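Local coordinates for RNA-binding protein RO60 (Deinococcus radiodurans, PDB 2NVO) that binds small RNAs that accumulate during recovery from ultraviolet irradiation and contributes to the resistance of the bacterium to that irradiation, at residues G410-F415 against A433-F438; P446-A451 against T476-Q481. One frame throughout, in Å; residues are numbered along the deposited sequence.

In the fold
The horseshoe of HEAT-like helices comes first along the chain, and both contacts belong to the VWFA-like domain that closes it into a ring. Contact 1 returns the chain after helix 426-432 to where strand 405-411 gives way to a loop, closing an excursion that includes the edge strand 415-417. Contact 2 then pairs helix 445-452 with helix 475-486 across an excursion holding strand 459-464. The two closures follow one another in series, neither nested nor crossed, with centres about 20 Å apart. They nevertheless meet: Phe-411 and Phe-415 of contact 1 pack on Pro-446, and Phe-415 also reaches Trp-449, so sheet edge and helical layer are joined.

Contact 1 of 2, residues G410-F415 against A433-F438; sequences GFAEQF and AQSVSF. Unlike the reference sequence in segment 433-438: Val-436 (reference Met).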
ATOM      1  N   GLY A 410     -13.892  -3.643  24.992  1.00  9.77           N
ATOM      2  CA  GLY A 410     -13.941  -5.003  24.488  1.00 11.71           C
ATOM      3  C   GLY A 410     -15.335  -5.579  24.618  1.00 11.06           C
ATOM      4  O   GLY A 410     -16.099  -5.183  25.519  1.00 11.05           O
ATOM      5  N   PHE A 411     -15.669  -6.488  23.701  1.00  8.54           N
ATOM      6  CA  PHE A 411     -16.969  -7.146  23.695  1.00  9.90           C
ATOM      7  C   PHE A 411     -16.885  -8.400  24.593  1.00  9.66           C
ATOM      8  O   PHE A 411     -16.987  -9.541  24.129  1.00  7.59           O
ATOM      9  CB  PHE A 411     -17.366  -7.551  22.271  1.00  9.35           C
ATOM     10  CG  PHE A 411     -17.525  -6.390  21.287  1.00 11.64           C
ATOM     11  CD1 PHE A 411     -18.765  -5.778  21.091  1.00  9.78           C
ATOM     12  CD2 PHE A 411     -16.455  -5.953  20.521  1.00  9.45           C
ATOM     13  CE1 PHE A 411     -18.908  -4.770  20.176  1.00  8.29           C
ATOM     14  CE2 PHE A 411     -16.602  -4.929  19.600  1.00  5.74           C
ATOM     15  CZ  PHE A 411     -17.831  -4.342  19.431  1.00  9.13           C
ATOM     16  N   ALA A 412     -16.672  -8.171  25.878  1.00 11.48           N
ATOM     17  CA  ALA A 412     -16.399  -9.241  26.832  1.00 14.58           C
ATOM     18  C   ALA A 412     -17.661  -9.750  27.528  1.00 16.59           C
ATOM     19  O   ALA A 412     -18.746  -9.726  26.942  1.00 17.07           O
ATOM     20  CB  ALA A 412     -15.346  -8.788  27.835  1.00 14.00           C
ATOM     21  N   GLU A 413     -17.511 -10.254  28.756  1.00 24.50           N
ATOM     22  CA  GLU A 413     -18.654 -10.606  29.610  1.00 23.87           C
ATOM     23  C   GLU A 413     -19.739  -9.558  29.391  1.00 24.14           C
ATOM     24  O   GLU A 413     -20.891  -9.855  29.063  1.00 30.61           O
ATOM     25  CB  GLU A 413     -18.245 -10.597  31.093  1.00 29.85           C
ATOM     26  CG  GLU A 413     -16.793 -10.977  31.364  1.00 31.26           C
ATOM     27  CD  GLU A 413     -15.835  -9.791  31.311  1.00 27.61           C
ATOM     28  OE1 GLU A 413     -16.258  -8.664  31.658  1.00 26.27           O
ATOM     29  OE2 GLU A 413     -14.654  -9.993  30.935  1.00 28.26           O
ATOM     30  N   GLN A 414     -19.342  -8.310  29.557  1.00 22.57           N
ATOM     31  CA  GLN A 414     -20.130  -7.209  29.058  1.00 24.06           C
ATOM     32  C   GLN A 414     -19.198  -6.243  28.355  1.00 18.28           C
ATOM     33  O   GLN A 414     -17.977  -6.418  28.380  1.00 18.46           O
ATOM     34  CB  GLN A 414     -20.872  -6.521  30.199  1.00 29.53           C
ATOM     35  CG  GLN A 414     -20.167  -6.594  31.519  1.00 33.43           C
ATOM     36  CD  GLN A 414     -21.145  -6.843  32.646  1.00 42.58           C
ATOM     37  OE1 GLN A 414     -22.356  -6.940  32.420  1.00 45.93           O
ATOM     38  NE2 GLN A 414     -20.629  -6.962  33.869  1.00 46.03           N
ATOM     39  N   PHE A 415     -19.779  -5.237  27.719  1.00 18.15           N
ATOM     40  CA  PHE A 415     -19.002  -4.244  26.997  1.00 15.89           C
ATOM     41  C   PHE A 415     -18.269  -3.379  27.986  1.00 16.55           C
ATOM     42  O   PHE A 415     -18.881  -2.635  28.751  1.00 20.94           O
ATOM     43  CB  PHE A 415     -19.903  -3.400  26.100  1.00 14.04           C
ATOM     44  CG  PHE A 415     -19.150  -2.574  25.110  1.00 10.99           C
ATOM     45  CD1 PHE A 415     -18.591  -3.169  23.980  1.00 10.70           C
ATOM     46  CD2 PHE A 415     -18.979  -1.217  25.307  1.00 11.12           C
ATOM     47  CE1 PHE A 415     -17.892  -2.414  23.064  1.00  9.60           C
ATOM     48  CE2 PHE A 415     -18.285  -0.445  24.395  1.00 10.19           C
ATOM     49  CZ  PHE A 415     -17.732  -1.047  23.265  1.00  9.14           C
ATOM     50  N   ALA A 433      -6.705  -7.987  25.605  1.00  9.32           N
ATOM     51  CA  ALA A 433      -7.665  -8.100  24.520  1.00  8.25           C
ATOM     52  C   ALA A 433      -8.083  -9.557  24.267  1.00  8.42           C
ATOM     53  O   ALA A 433      -8.400  -9.931  23.146  1.00  7.85           O
ATOM     54  CB  ALA A 433      -7.082  -7.515  23.253  1.00  6.90           C
ATOM     55  N   GLN A 434      -8.063 -10.363  25.317  1.00 10.25           N
ATOM     56  CA  GLN A 434      -8.536 -11.745  25.247  1.00 13.80           C
ATOM     57  C   GLN A 434      -9.347 -12.036  26.500  1.00 13.47           C
ATOM     58  O   GLN A 434      -8.933 -11.735  27.617  1.00 14.83           O
ATOM     59  CB  GLN A 434      -7.363 -12.734  25.086  1.00 14.77           C
ATOM     60  CG  GLN A 434      -6.946 -12.917  23.611  1.00 10.31           C
ATOM     61  CD  GLN A 434      -8.087 -13.492  22.776  1.00 11.28           C
ATOM     62  OE1 GLN A 434      -8.663 -12.827  21.891  1.00  9.72           O
ATOM     63  NE2 GLN A 434      -8.447 -14.721  23.084  1.00 10.19           N
ATOM     64  N   SER A 435     -10.534 -12.573  26.303  1.00 14.53           N
ATOM     65  CA  SER A 435     -11.402 -12.860  27.417  1.00 19.18           C
ATOM     66  C   SER A 435     -12.135 -14.154  27.118  1.00 17.04           C
ATOM     67  O   SER A 435     -12.831 -14.261  26.111  1.00 19.50           O
ATOM     68  CB  SER A 435     -12.378 -11.701  27.631  1.00 17.32           C
ATOM     69  OG  SER A 435     -13.381 -12.054  28.561  1.00 20.92           O
ATOM     70  N   VAL A 436     -11.966 -15.135  27.996  1.00 21.11           N
ATOM     71  CA  VAL A 436     -12.663 -16.420  27.898  1.00 21.84           C
ATOM     72  C   VAL A 436     -14.180 -16.280  27.743  1.00 20.32           C
ATOM     73  O   VAL A 436     -14.808 -17.043  27.011  1.00 19.57           O
ATOM     74  CB  VAL A 436     -12.377 -17.306  29.132  1.00 25.80           C
ATOM     75  CG1 VAL A 436     -13.065 -18.645  28.983  1.00 28.53           C
ATOM     76  CG2 VAL A 436     -10.885 -17.488  29.320  1.00 31.05           C
ATOM     77  N   SER A 437     -14.776 -15.316  28.436  1.00 20.49           N
ATOM     78  CA  SER A 437     -16.192 -15.052  28.247  1.00 18.25           C
ATOM     79  C   SER A 437     -16.349 -13.789  27.426  1.00 18.49           C
ATOM     80  O   SER A 437     -15.745 -12.757  27.717  1.00 23.90           O
ATOM     81  CB  SER A 437     -16.930 -14.951  29.587  1.00 24.09           C
ATOM     82  OG  SER A 437     -16.616 -13.743  30.243  1.00 34.07           O
ATOM     83  N   PHE A 438     -17.148 -13.871  26.380  1.00 16.16           N
ATOM     84  CA  PHE A 438     -17.238 -12.770  25.435  1.00 13.73           C
ATOM     85  C   PHE A 438     -18.682 -12.662  25.012  1.00 12.36           C
ATOM     86  O   PHE A 438     -19.484 -13.548  25.310  1.00 12.46           O
ATOM     87  CB  PHE A 438     -16.326 -13.036  24.232  1.00 11.45           C
ATOM     88  CG  PHE A 438     -16.604 -14.347  23.552  1.00 11.63           C
ATOM     89  CD1 PHE A 438     -17.594 -14.444  22.602  1.00 11.50           C
ATOM     90  CD2 PHE A 438     -15.892 -15.485  23.897  1.00 15.11           C
ATOM     91  CE1 PHE A 438     -17.866 -15.662  21.968  1.00 15.56           C
ATOM     92  CE2 PHE A 438     -16.155 -16.709  23.273  1.00 13.43           C
ATOM     93  CZ  PHE A 438     -17.145 -16.792  22.303  1.00 13.74           C
TER
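Ala-412 and Phe-438 bring two irregular backbones together, their CA atoms 3.9 Å apart, just beyond an inverse gamma turn centred on Phe-411, where the chain leaves strand 405-411 for a loop. Phe-438 touches through the base of its side chain, CB lying 3.6 Å from Phe-411 O. A chi1 of 55° puts its CG between the backbone N and the carbonyl carbon; the side chain touches Ser-372, a calcium ligand, and its nearest atom is about 5 Å from the ion. The CB of Ala-412 faces a bonded pair of oxygens, 3.9 Å from Ser-435 OG and 4.0 Å from the backbone O of Ser-437. Within that pair Ser-435 OG donates to Ser-437 O at 2.6 Å, meeting the carbonyl at a C=O...donor angle of 138° and tilted 25° from its plane. CB and CG of Glu-413 lie beside Ser-437 OG. Its chain then bends, bringing OE2 to 3.4 Å from Ser-435 OG, while the same OE2 forms a salt bridge with Arg-416. No hydrogen bond joins the two segments directly. The backbone of Ser-435 bonds to Val-371 and that of Phe-411 to Gly-439, in the loop that leads toward Thr-441, a probable metal ligand by similarity, while the Arg-416 pairing is likely to keep the Glu-413 carboxylate ionised beside the serine hydroxyls.

Contact 2 of 2, residues P446-A451 against T476-Q481; sequences PILWAA and TVALDQ
Ile-447 and Ala-478 meet where two neighbouring helices of the Rossmann-like VWFA fold run side by side over its mainly parallel sheet. The axes of the two short segments, 446-451 and 476-481, come within 8.8 Å and are inclined at 20°, nearly parallel, both pointing the same way from N to C terminus. Ala-478 turns its small CB to the partner helix, consistent with this spacing.

Ile-447 shows how one branched side chain serves such an interface. Its CB rests against the CB of Ala-478, 3.9 Å away. From there the branches part: CG2, anti to the backbone N, turns to the Ala-478 backbone and comes within 3.5 Å of its O, whereas CG1 leads away from the alanine and hands on to CD1. CD1, extended from CG1 (chi2 161°), ends 3.7 Å from Leu-479 CD2, the two side chains crossing at a slant. Phe-460 of strand 459-464 and Tyr-482 of the opposing helix also touch Ile-447, so it belongs to the layer between helices and sheet.

Leu-448 lies at the more exposed margin of the interface. Its CD2 lies 3.9 Å from Ala-478 CB and 3.8 Å from Gln-481 OE1, a contact between a methyl and an amide oxygen where the interface gives way to the surface. Further along, Lys-485 reaches across by a hydrogen bond to Ala-451 O. Between the backbones a single water spans the gap, donating to Ala-478 O at 2.9 Å and, by a weaker bond, to Ile-447 O, the carbonyl that also accepts the helical bond from Ala-451 N.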
ATOM      1  N   PRO A 446     -20.695  -0.105  20.624  1.00  8.64           N
ATOM      2  CA  PRO A 446     -19.778   0.929  21.122  1.00  7.79           C
ATOM      3  C   PRO A 446     -20.409   2.312  20.994  1.00  8.27           C
ATOM      4  O   PRO A 446     -20.175   3.168  21.853  1.00  7.33           O
ATOM      5  CB  PRO A 446     -18.572   0.844  20.165  1.00  7.19           C
ATOM      6  CG  PRO A 446     -18.624  -0.563  19.592  1.00  5.85           C
ATOM      7  CD  PRO A 446     -20.126  -0.867  19.490  1.00  7.42           C
ATOM      8  N   ILE A 447     -21.181   2.511  19.931  1.00  7.70           N
ATOM      9  CA  ILE A 447     -21.805   3.800  19.665  1.00  9.28           C
ATOM     10  C   ILE A 447     -22.975   4.051  20.607  1.00 12.71           C
ATOM     11  O   ILE A 447     -23.160   5.165  21.100  1.00 12.68           O
ATOM     12  CB  ILE A 447     -22.269   3.897  18.216  1.00  9.10           C
ATOM     13  CG1 ILE A 447     -21.110   3.578  17.274  1.00  9.08           C
ATOM     14  CG2 ILE A 447     -22.841   5.296  17.914  1.00 10.69           C
ATOM     15  CD1 ILE A 447     -21.553   3.208  15.901  1.00 11.23           C
ATOM     16  N   LEU A 448     -23.778   3.019  20.832  1.00 13.95           N
ATOM     17  CA  LEU A 448     -24.845   3.101  21.816  1.00 13.43           C
ATOM     18  C   LEU A 448     -24.240   3.372  23.202  1.00 14.77           C
ATOM     19  O   LEU A 448     -24.718   4.233  23.945  1.00 15.89           O
ATOM     20  CB  LEU A 448     -25.661   1.809  21.822  1.00 11.51           C
ATOM     21  CG  LEU A 448     -26.394   1.383  20.548  1.00 11.48           C
ATOM     22  CD1 LEU A 448     -26.944  -0.018  20.729  1.00 10.11           C
ATOM     23  CD2 LEU A 448     -27.542   2.352  20.174  1.00 16.80           C
ATOM     24  N   TRP A 449     -23.178   2.647  23.544  1.00 12.14           N
ATOM     25  CA  TRP A 449     -22.547   2.790  24.844  1.00 11.75           C
ATOM     26  C   TRP A 449     -22.028   4.205  25.072  1.00 13.10           C
ATOM     27  O   TRP A 449     -22.249   4.781  26.130  1.00 13.44           O
ATOM     28  CB  TRP A 449     -21.403   1.796  25.010  1.00 11.46           C
ATOM     29  CG  TRP A 449     -20.673   1.911  26.329  1.00 11.81           C
ATOM     30  CD1 TRP A 449     -21.027   1.326  27.516  1.00 12.70           C
ATOM     31  CD2 TRP A 449     -19.448   2.613  26.578  1.00 12.11           C
ATOM     32  NE1 TRP A 449     -20.109   1.634  28.489  1.00 14.52           N
ATOM     33  CE2 TRP A 449     -19.135   2.429  27.948  1.00 12.45           C
ATOM     34  CE3 TRP A 449     -18.597   3.404  25.785  1.00 11.91           C
ATOM     35  CZ2 TRP A 449     -18.012   3.003  28.543  1.00 13.13           C
ATOM     36  CZ3 TRP A 449     -17.470   3.972  26.380  1.00 11.14           C
ATOM     37  CH2 TRP A 449     -17.182   3.761  27.747  1.00 13.69           C
ATOM     38  N   ALA A 450     -21.328   4.755  24.085  1.00 11.93           N
ATOM     39  CA  ALA A 450     -20.738   6.084  24.231  1.00 12.72           C
ATOM     40  C   ALA A 450     -21.822   7.147  24.451  1.00 16.19           C
ATOM     41  O   ALA A 450     -21.632   8.080  25.236  1.00 18.00           O
ATOM     42  CB  ALA A 450     -19.881   6.447  23.020  1.00 10.57           C
ATOM     43  N   ALA A 451     -22.943   7.013  23.754  1.00 13.07           N
ATOM     44  CA  ALA A 451     -24.041   7.983  23.903  1.00 17.53           C
ATOM     45  C   ALA A 451     -24.648   7.891  25.299  1.00 20.27           C
ATOM     46  O   ALA A 451     -24.891   8.910  25.951  1.00 22.22           O
ATOM     47  CB  ALA A 451     -25.100   7.764  22.849  1.00 14.52           C
ATOM     48  N   THR A 476     -26.270   2.191  11.853  1.00 17.90           N
ATOM     49  CA  THR A 476     -26.739   3.439  11.238  1.00 16.36           C
ATOM     50  C   THR A 476     -27.672   4.199  12.187  1.00 16.20           C
ATOM     51  O   THR A 476     -27.557   5.407  12.355  1.00 17.52           O
ATOM     52  CB  THR A 476     -27.441   3.222   9.853  1.00 19.72           C
ATOM     53  OG1 THR A 476     -28.482   2.242   9.960  1.00 19.92           O
ATOM     54  CG2 THR A 476     -26.444   2.776   8.801  1.00 19.61           C
ATOM     55  N   VAL A 477     -28.610   3.473  12.786  1.00 20.25           N
ATOM     56  CA  VAL A 477     -29.506   4.026  13.794  1.00 16.79           C
ATOM     57  C   VAL A 477     -28.708   4.504  15.010  1.00 18.75           C
ATOM     58  O   VAL A 477     -28.935   5.608  15.532  1.00 14.84           O
ATOM     59  CB  VAL A 477     -30.570   2.980  14.207  1.00 20.32           C
ATOM     60  CG1 VAL A 477     -31.290   3.393  15.477  1.00 23.58           C
ATOM     61  CG2 VAL A 477     -31.550   2.749  13.071  1.00 20.15           C
ATOM     62  N   ALA A 478     -27.749   3.683  15.436  1.00 15.58           N
ATOM     63  CA  ALA A 478     -26.847   4.058  16.522  1.00 15.67           C
ATOM     64  C   ALA A 478     -26.162   5.393  16.271  1.00 16.42           C
ATOM     65  O   ALA A 478     -26.141   6.253  17.143  1.00 15.76           O
ATOM     66  CB  ALA A 478     -25.799   2.954  16.781  1.00 16.01           C
ATOM     67  N   LEU A 479     -25.587   5.562  15.084  1.00 14.39           N
ATOM     68  CA  LEU A 479     -24.875   6.792  14.770  1.00 13.93           C
ATOM     69  C   LEU A 479     -25.801   8.017  14.758  1.00 18.65           C
ATOM     70  O   LEU A 479     -25.406   9.102  15.201  1.00 17.33           O
ATOM     71  CB  LEU A 479     -24.151   6.673  13.434  1.00 17.07           C
ATOM     72  CG  LEU A 479     -22.905   5.771  13.442  1.00 12.19           C
ATOM     73  CD1 LEU A 479     -22.508   5.415  12.018  1.00 13.97           C
ATOM     74  CD2 LEU A 479     -21.766   6.480  14.169  1.00 11.73           C
ATOM     75  N   ASP A 480     -27.005   7.836  14.223  1.00 16.04           N
ATOM     76  CA  ASP A 480     -28.035   8.875  14.257  1.00 19.90           C
ATOM     77  C   ASP A 480     -28.374   9.280  15.686  1.00 18.64           C
ATOM     78  O   ASP A 480     -28.403  10.463  16.003  1.00 20.01           O
ATOM     79  CB  ASP A 480     -29.303   8.398  13.552  1.00 19.79           C
ATOM     80  CG  ASP A 480     -29.094   8.173  12.065  1.00 21.68           C
ATOM     81  OD1 ASP A 480     -28.150   8.767  11.501  1.00 26.40           O
ATOM     82  OD2 ASP A 480     -29.869   7.412  11.459  1.00 23.65           O
ATOM     83  N   GLN A 481     -28.635   8.288  16.533  1.00 17.11           N
ATOM     84  CA  GLN A 481     -28.938   8.524  17.938  1.00 20.80           C
ATOM     85  C   GLN A 481     -27.824   9.258  18.674  1.00 21.49           C
ATOM     86  O   GLN A 481     -28.098  10.119  19.511  1.00 20.89           O
ATOM     87  CB  GLN A 481     -29.314   7.222  18.650  1.00 18.02           C
ATOM     88  CG  GLN A 481     -30.667   6.681  18.226  1.00 18.43           C
ATOM     89  CD  GLN A 481     -31.013   5.355  18.881  1.00 19.12           C
ATOM     90  OE1 GLN A 481     -30.312   4.883  19.776  1.00 24.45           O
ATOM     91  NE2 GLN A 481     -32.100   4.745  18.431  1.00 23.96           N
TER
HETATM   92  O   HOH W   1     -25.750   6.004  20.001  1.00 19.44           O